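Local coordinates for protein alpha-1,3-glucanase (Streptomyces thermodiastaticus, PDB 7C7D) that probably hydrolyses internal alpha-1,3 linkages of glucans, as a thermostable glycosidase of family GH87, at residues S208-T212 and V239-P243; V256-L261 and S282-L288; S274-D278 and S304-F308. All coordinates share one frame. Residues are numbered along the deposited sequence.

Interaction 1: S208-T212 and V239-P243; sequences SVSVT and VVWIP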
# COMPACT_ATOMS: atom_id res chain seq x y z
N SER A 208 12.00 -32.09 -0.72
CA SER A 208 12.56 -30.76 -0.88
C SER A 208 14.03 -30.74 -0.48
O SER A 208 14.52 -31.61 0.26
CB SER A 208 11.77 -29.74 -0.05
OG SER A 208 11.76 -30.09 1.32
N VAL A 209 14.74 -29.75 -0.99
CA VAL A 209 16.16 -29.55 -0.72
C VAL A 209 16.28 -28.41 0.28
O VAL A 209 15.88 -27.28 -0.02
CB VAL A 209 16.93 -29.21 -2.01
CG1 VAL A 209 18.39 -28.90 -1.70
CG2 VAL A 209 16.81 -30.34 -3.02
N SER A 210 16.83 -28.69 1.45
CA SER A 210 16.96 -27.67 2.48
C SER A 210 18.18 -26.79 2.23
O SER A 210 19.26 -27.28 1.89
CB SER A 210 17.08 -28.32 3.86
OG SER A 210 17.36 -27.34 4.85
N VAL A 211 18.00 -25.47 2.41
CA VAL A 211 19.12 -24.55 2.27
C VAL A 211 20.20 -24.83 3.31
O VAL A 211 21.39 -24.58 3.06
CB VAL A 211 18.66 -23.07 2.32
CG1 VAL A 211 17.77 -22.75 1.15
CG2 VAL A 211 17.96 -22.76 3.63
N THR A 212 19.83 -25.33 4.49
CA THR A 212 20.84 -25.61 5.50
C THR A 212 21.70 -26.80 5.11
O THR A 212 22.87 -26.88 5.52
CB THR A 212 20.20 -25.81 6.88
OG1 THR A 212 19.21 -26.85 6.81
CG2 THR A 212 19.55 -24.52 7.35
N VAL A 239 11.38 -28.20 -4.94
CA VAL A 239 11.13 -27.32 -3.82
C VAL A 239 12.42 -27.13 -3.04
O VAL A 239 13.08 -28.11 -2.67
CB VAL A 239 10.03 -27.87 -2.90
CG1 VAL A 239 9.85 -26.98 -1.68
CG2 VAL A 239 8.73 -28.03 -3.67
N VAL A 240 12.78 -25.88 -2.80
CA VAL A 240 13.82 -25.51 -1.85
C VAL A 240 13.14 -25.16 -0.53
O VAL A 240 12.23 -24.32 -0.50
CB VAL A 240 14.65 -24.33 -2.36
CG1 VAL A 240 15.60 -23.86 -1.29
CG2 VAL A 240 15.41 -24.72 -3.61
N TRP A 241 13.59 -25.79 0.54
CA TRP A 241 13.01 -25.61 1.87
C TRP A 241 13.89 -24.66 2.67
O TRP A 241 15.12 -24.82 2.70
CB TRP A 241 12.93 -26.96 2.58
CG TRP A 241 12.48 -26.89 4.00
CD1 TRP A 241 13.21 -27.22 5.10
CD2 TRP A 241 11.20 -26.48 4.47
NE1 TRP A 241 12.46 -27.04 6.24
CE2 TRP A 241 11.22 -26.59 5.88
CE3 TRP A 241 10.03 -26.03 3.85
CZ2 TRP A 241 10.12 -26.26 6.67
CZ3 TRP A 241 8.93 -25.71 4.63
CH2 TRP A 241 8.99 -25.83 6.03
N ILE A 242 13.26 -23.69 3.32
CA ILE A 242 13.95 -22.75 4.20
C ILE A 242 13.48 -23.05 5.62
O ILE A 242 12.37 -22.63 6.01
CB ILE A 242 13.63 -21.29 3.83
CG1 ILE A 242 13.94 -21.00 2.36
CG2 ILE A 242 14.41 -20.35 4.73
CD1 ILE A 242 13.41 -19.64 1.89
N PRO A 243 14.26 -23.77 6.43
CA PRO A 243 13.84 -24.07 7.80
C PRO A 243 13.70 -22.81 8.63
O PRO A 243 14.25 -21.76 8.27
CB PRO A 243 14.99 -24.94 8.34
CG PRO A 243 15.73 -25.42 7.13
CD PRO A 243 15.56 -24.36 6.09

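Interaction 2: V256-L261 and S282-L288; sequences VQNVTL and SAGHVHL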
# COMPACT_ATOMS: atom_id res chain seq x y z
N VAL A 256 16.70 -17.40 -10.92
CA VAL A 256 15.61 -18.01 -10.17
C VAL A 256 14.52 -18.38 -11.17
O VAL A 256 13.83 -17.51 -11.71
CB VAL A 256 15.08 -17.09 -9.07
CG1 VAL A 256 14.04 -17.81 -8.23
CG2 VAL A 256 16.23 -16.60 -8.18
N GLN A 257 14.41 -19.68 -11.46
CA GLN A 257 13.39 -20.22 -12.36
C GLN A 257 13.16 -21.67 -11.97
O GLN A 257 14.01 -22.31 -11.36
CB GLN A 257 13.81 -20.12 -13.83
CG GLN A 257 15.14 -20.79 -14.18
CD GLN A 257 15.63 -20.46 -15.59
OE1 GLN A 257 15.42 -19.34 -16.09
NE2 GLN A 257 16.28 -21.41 -16.24
N ASN A 258 11.97 -22.17 -12.33
CA ASN A 258 11.65 -23.59 -12.18
C ASN A 258 11.91 -24.09 -10.76
O ASN A 258 12.57 -25.11 -10.55
CB ASN A 258 12.39 -24.45 -13.20
CG ASN A 258 12.07 -24.07 -14.63
OD1 ASN A 258 12.96 -23.87 -15.45
ND2 ASN A 258 10.79 -23.97 -14.93
N VAL A 259 11.40 -23.35 -9.78
CA VAL A 259 11.70 -23.67 -8.39
C VAL A 259 10.63 -23.06 -7.50
O VAL A 259 10.09 -21.98 -7.79
CB VAL A 259 13.12 -23.21 -8.00
CG1 VAL A 259 13.18 -21.68 -7.85
CG2 VAL A 259 13.59 -23.91 -6.73
N THR A 260 10.32 -23.76 -6.42
CA THR A 260 9.54 -23.22 -5.32
C THR A 260 10.50 -22.98 -4.16
O THR A 260 11.27 -23.87 -3.79
CB THR A 260 8.46 -24.23 -4.90
OG1 THR A 260 7.51 -24.37 -5.96
CG2 THR A 260 7.76 -23.78 -3.63
N LEU A 261 10.49 -21.76 -3.65
CA LEU A 261 11.25 -21.41 -2.45
C LEU A 261 10.22 -21.28 -1.33
O LEU A 261 9.42 -20.34 -1.32
CB LEU A 261 12.00 -20.10 -2.68
CG LEU A 261 13.12 -19.69 -1.72
CD1 LEU A 261 14.07 -20.84 -1.48
CD2 LEU A 261 13.87 -18.50 -2.28
N SER A 282 13.56 -14.72 -16.74
CA SER A 282 13.47 -16.00 -16.07
C SER A 282 12.57 -16.91 -16.88
O SER A 282 11.60 -16.45 -17.49
CB SER A 282 12.88 -15.82 -14.66
OG SER A 282 12.46 -17.04 -14.10
N ALA A 283 12.89 -18.20 -16.89
CA ALA A 283 11.99 -19.19 -17.48
C ALA A 283 10.67 -19.30 -16.73
O ALA A 283 9.75 -19.96 -17.23
CB ALA A 283 12.68 -20.55 -17.53
N GLY A 284 10.56 -18.71 -15.55
CA GLY A 284 9.30 -18.72 -14.85
C GLY A 284 9.12 -19.94 -13.98
O GLY A 284 10.07 -20.65 -13.61
N HIS A 285 7.86 -20.20 -13.63
CA HIS A 285 7.50 -21.29 -12.73
C HIS A 285 8.26 -21.17 -11.42
O HIS A 285 8.79 -22.15 -10.88
CB HIS A 285 7.65 -22.65 -13.41
CG HIS A 285 6.93 -22.72 -14.71
ND1 HIS A 285 5.57 -22.95 -14.80
CD2 HIS A 285 7.36 -22.52 -15.98
CE1 HIS A 285 5.20 -22.92 -16.07
NE2 HIS A 285 6.27 -22.67 -16.81
N VAL A 286 8.31 -19.94 -10.92
CA VAL A 286 8.89 -19.60 -9.63
C VAL A 286 7.74 -19.45 -8.65
O VAL A 286 6.78 -18.72 -8.93
CB VAL A 286 9.68 -18.29 -9.71
CG1 VAL A 286 10.17 -17.90 -8.33
CG2 VAL A 286 10.82 -18.41 -10.70
N HIS A 287 7.83 -20.10 -7.51
CA HIS A 287 6.83 -19.95 -6.46
C HIS A 287 7.53 -19.59 -5.16
O HIS A 287 8.22 -20.42 -4.57
CB HIS A 287 5.99 -21.22 -6.34
CG HIS A 287 5.41 -21.64 -7.65
ND1 HIS A 287 4.33 -21.00 -8.22
CD2 HIS A 287 5.80 -22.59 -8.53
CE1 HIS A 287 4.07 -21.55 -9.39
NE2 HIS A 287 4.95 -22.52 -9.60
N LEU A 288 7.37 -18.33 -4.73
CA LEU A 288 7.92 -17.87 -3.46
C LEU A 288 6.81 -17.95 -2.43
O LEU A 288 5.74 -17.37 -2.63
CB LEU A 288 8.44 -16.43 -3.60
CG LEU A 288 9.41 -16.16 -4.75
CD1 LEU A 288 9.85 -14.69 -4.76
CD2 LEU A 288 10.61 -17.08 -4.67

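Interaction 3: S274-D278 and S304-F308; sequences SHFID and SPDNF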
# COMPACT_ATOMS: atom_id res chain seq x y z
N SER A 274 18.41 -6.82 1.52
CA SER A 274 17.95 -5.60 0.87
C SER A 274 18.06 -5.68 -0.64
O SER A 274 17.93 -4.65 -1.31
CB SER A 274 18.72 -4.40 1.42
OG SER A 274 18.52 -4.26 2.82
N HIS A 275 18.29 -6.87 -1.20
CA HIS A 275 18.50 -7.04 -2.63
C HIS A 275 18.33 -8.52 -2.94
O HIS A 275 19.30 -9.21 -3.27
CB HIS A 275 19.91 -6.56 -3.00
CG HIS A 275 20.18 -6.47 -4.47
ND1 HIS A 275 21.44 -6.58 -4.99
CD2 HIS A 275 19.35 -6.24 -5.52
CE1 HIS A 275 21.39 -6.44 -6.30
NE2 HIS A 275 20.13 -6.23 -6.65
N PHE A 276 17.11 -9.03 -2.80
CA PHE A 276 16.92 -10.48 -2.70
C PHE A 276 16.96 -11.17 -4.06
O PHE A 276 17.82 -12.02 -4.30
CB PHE A 276 15.64 -10.79 -1.93
CG PHE A 276 15.37 -12.25 -1.75
CD1 PHE A 276 16.25 -13.05 -1.03
CD2 PHE A 276 14.26 -12.83 -2.32
CE1 PHE A 276 16.00 -14.40 -0.87
CE2 PHE A 276 14.01 -14.18 -2.17
CZ PHE A 276 14.88 -14.97 -1.44
N ILE A 277 16.03 -10.83 -4.95
CA ILE A 277 16.02 -11.35 -6.32
C ILE A 277 16.14 -10.18 -7.27
O ILE A 277 15.39 -9.20 -7.15
CB ILE A 277 14.75 -12.18 -6.61
CG1 ILE A 277 14.81 -13.51 -5.84
CG2 ILE A 277 14.59 -12.43 -8.10
CD1 ILE A 277 13.47 -14.25 -5.81
N ASP A 278 17.07 -10.27 -8.21
CA ASP A 278 17.28 -9.20 -9.19
C ASP A 278 17.68 -9.86 -10.50
O ASP A 278 18.81 -10.36 -10.63
CB ASP A 278 18.34 -8.23 -8.69
CG ASP A 278 18.46 -6.97 -9.54
OD1 ASP A 278 17.82 -6.89 -10.61
OD2 ASP A 278 19.21 -6.05 -9.13
N SER A 304 19.04 2.64 -7.07
CA SER A 304 19.53 1.41 -6.46
C SER A 304 18.41 0.39 -6.33
O SER A 304 17.33 0.73 -5.81
CB SER A 304 20.12 1.70 -5.08
OG SER A 304 20.90 0.61 -4.64
N PRO A 305 18.61 -0.85 -6.78
CA PRO A 305 17.54 -1.87 -6.74
C PRO A 305 17.42 -2.52 -5.37
O PRO A 305 17.57 -3.73 -5.21
CB PRO A 305 18.01 -2.86 -7.81
CG PRO A 305 19.51 -2.81 -7.70
CD PRO A 305 19.82 -1.35 -7.45
N ASP A 306 17.12 -1.71 -4.35
CA ASP A 306 17.13 -2.15 -2.96
C ASP A 306 15.81 -2.82 -2.58
O ASP A 306 15.13 -2.43 -1.63
CB ASP A 306 17.39 -0.98 -2.02
CG ASP A 306 18.63 -0.21 -2.37
OD1 ASP A 306 19.62 -0.83 -2.83
OD2 ASP A 306 18.63 1.02 -2.16
N ASN A 307 15.47 -3.86 -3.34
CA ASN A 307 14.11 -4.37 -3.41
C ASN A 307 14.06 -5.84 -3.03
O ASN A 307 15.08 -6.54 -3.01
CB ASN A 307 13.58 -4.17 -4.83
CG ASN A 307 13.61 -2.71 -5.25
OD1 ASN A 307 13.53 -1.83 -4.41
ND2 ASN A 307 13.72 -2.46 -6.55
N PHE A 308 12.85 -6.33 -2.72
CA PHE A 308 12.66 -7.77 -2.53
C PHE A 308 12.72 -8.50 -3.87
O PHE A 308 13.53 -9.42 -4.05
CB PHE A 308 11.37 -8.01 -1.73
CG PHE A 308 10.68 -9.34 -1.99
CD1 PHE A 308 11.32 -10.55 -1.75
CD2 PHE A 308 9.37 -9.36 -2.44
CE1 PHE A 308 10.66 -11.77 -1.98
CE2 PHE A 308 8.71 -10.57 -2.66
CZ PHE A 308 9.35 -11.77 -2.43
O HOH W 1 20.51 -2.68 -1.16
O HOH W 2 16.04 -6.88 -5.67

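Interaction 1: S208-T212 and V239-P243
V239 opens the pairing: its carbonyl O accepts from V209 N at 2.9 Å, and its CG1 meets S208 CB at 3.7 Å. V240 comes next, level with V209 in parallel register, both side chains on one face of the sheet. V240 CA lies 3.3 Å from V209 O, a CA-H...O contact, while V240 CG1 packs 3.4 Å from V211 CG1. W241 uses both backbone polar groups: W241 N donates to V209 O (2.8 Å) and W241 O accepts from V211 N (3.0 Å). This is the hydrogen bonding of a parallel pair, here the two strands of a beta-alpha-beta unit whose helix 225-234 lies against V211 and V240; the pair stands at the N-terminal end of the right-handed parallel beta-helix expected of a pectate lyase-like fold. W241 shares the other face with S210, but its indole leads away from 208-212 and touches Q204 and P205. The strands then separate. I242 points away, its CG1 4.4 Å from V211 CG1, and packs on F228 and L261. P243 turns back: its CD reaches V211 CG2 at 3.8 Å, and its CG lies 3.4 Å from S210 OG, whose hydroxyl is hydrogen-bonded to T212 OG1 at 2.7 Å.

Interaction 2: V256-L261 and S282-L288
Two successive rungs of the parallel beta-helix run side by side here, strands 259-261 and 286-288, with axes 4.7 Å apart at closest approach and 7° from parallel. On the face shared by T260 and H287, T260 OG1 approaches H287 CB at 3.5 Å; the imidazole is held by S318 through ND1. The opposite face is aliphatic: L288, chi1 m, brings CD2 to 3.9 Å from L261 CB, and V286 sets CG1 3.9 Å from V256 CG1. Before the strands, side chains take over part of the bonding. Q257, with chi1 p and chi2 t, extends OE1 to A283 N (2.9 Å). S282 OG donates to V256 O (2.8 Å) and accepts from G284 N (2.9 Å), the latter bond making an ST turn. N258 and H285, level with each other, both have positive phi; N258 starts away from 282-288, yet its end comes nearer, ND2 lying 3.7 Å from H285 CB. At G284 a CB would jam against the preceding carbonyl. N258 N donates to G284 O (2.7 Å), and the parallel strand bonding follows. Main-chain bonds thus fix the stacking of the rungs, with serine and glutamine extending it into the turn and aliphatic groups filling the inner face.

Interaction 3: S274-D278 and S304-F308
Two backbone hydrogen bonds join these segments: I277 N donates to F308 O at 3.0 Å, and F276 N to N307 O at 3.2 Å. Consecutive amides therefore find consecutive carbonyls, although the end-to-end directions of the touching parts are 101° apart. Water 2 reinforces the junction, donating to both I277 O and N307 O at 2.8 Å. Farther along, water 1 donates to D306 OD1 (2.6 Å) and S274 O (3.2 Å), and that aspartate oxygen also accepts from S304 OG at 2.6 Å. Within 274-278, H275 NE2 donates to D278 OD2 at 2.7 Å, a His-carboxylate hydrogen bond; both partners touch P305, H275 NE2 and D278 OD2 each lying 3.6 Å from P305 CG. Consecutive inverse gamma turns centre on P305 and D306, and D306 CA lies 3.1 Å from S274 O in a CA-H...O contact. N307 has its CA-CB bond directed away; its OD1 accepts from V329 N and its ND2 donates to N310 OD1. Beyond the polar groups come the phenyl rings. F276 and F308 meet rim to rim, centroids 6.0 Å apart and planes at 16°, with F276 CD2 3.8 Å from F308 CD1; both rest on V293. Strands 277-279 and 309-311, which begin here, are neighbours in a second parallel sheet of the beta-helix. Backbone bonds and bridging waters thus join loop residues 304-308 to the start of strand 277-279, and the chemistry grades from a water-bridged polar side at S274 and D306 to buried aromatic rings at F276 and F308.

Interactions 1 and 2 belong to the same parallel sheet and share a boundary: strands 238-242 and 259-263 are neighbours, V240 N probably bonds to T260 O, and V240 and I242 pack on L261. Interaction 3 sits about 17 Å from interaction 2, centre to centre, on another sheet of the coil, but meets it inside: L261 touches F276, and L288 touches F308 and I277. Interaction 2 is the most buried; 1 and 3 are partly so. Regular strand bonding dominates 1 and 2, with side-chain bonds added in the turn of 2, whereas 3 joins a loop to the start of a strand by two backbone bonds and bridging waters. Aliphatic packing in 1 and 2 gives way to aromatic in 3.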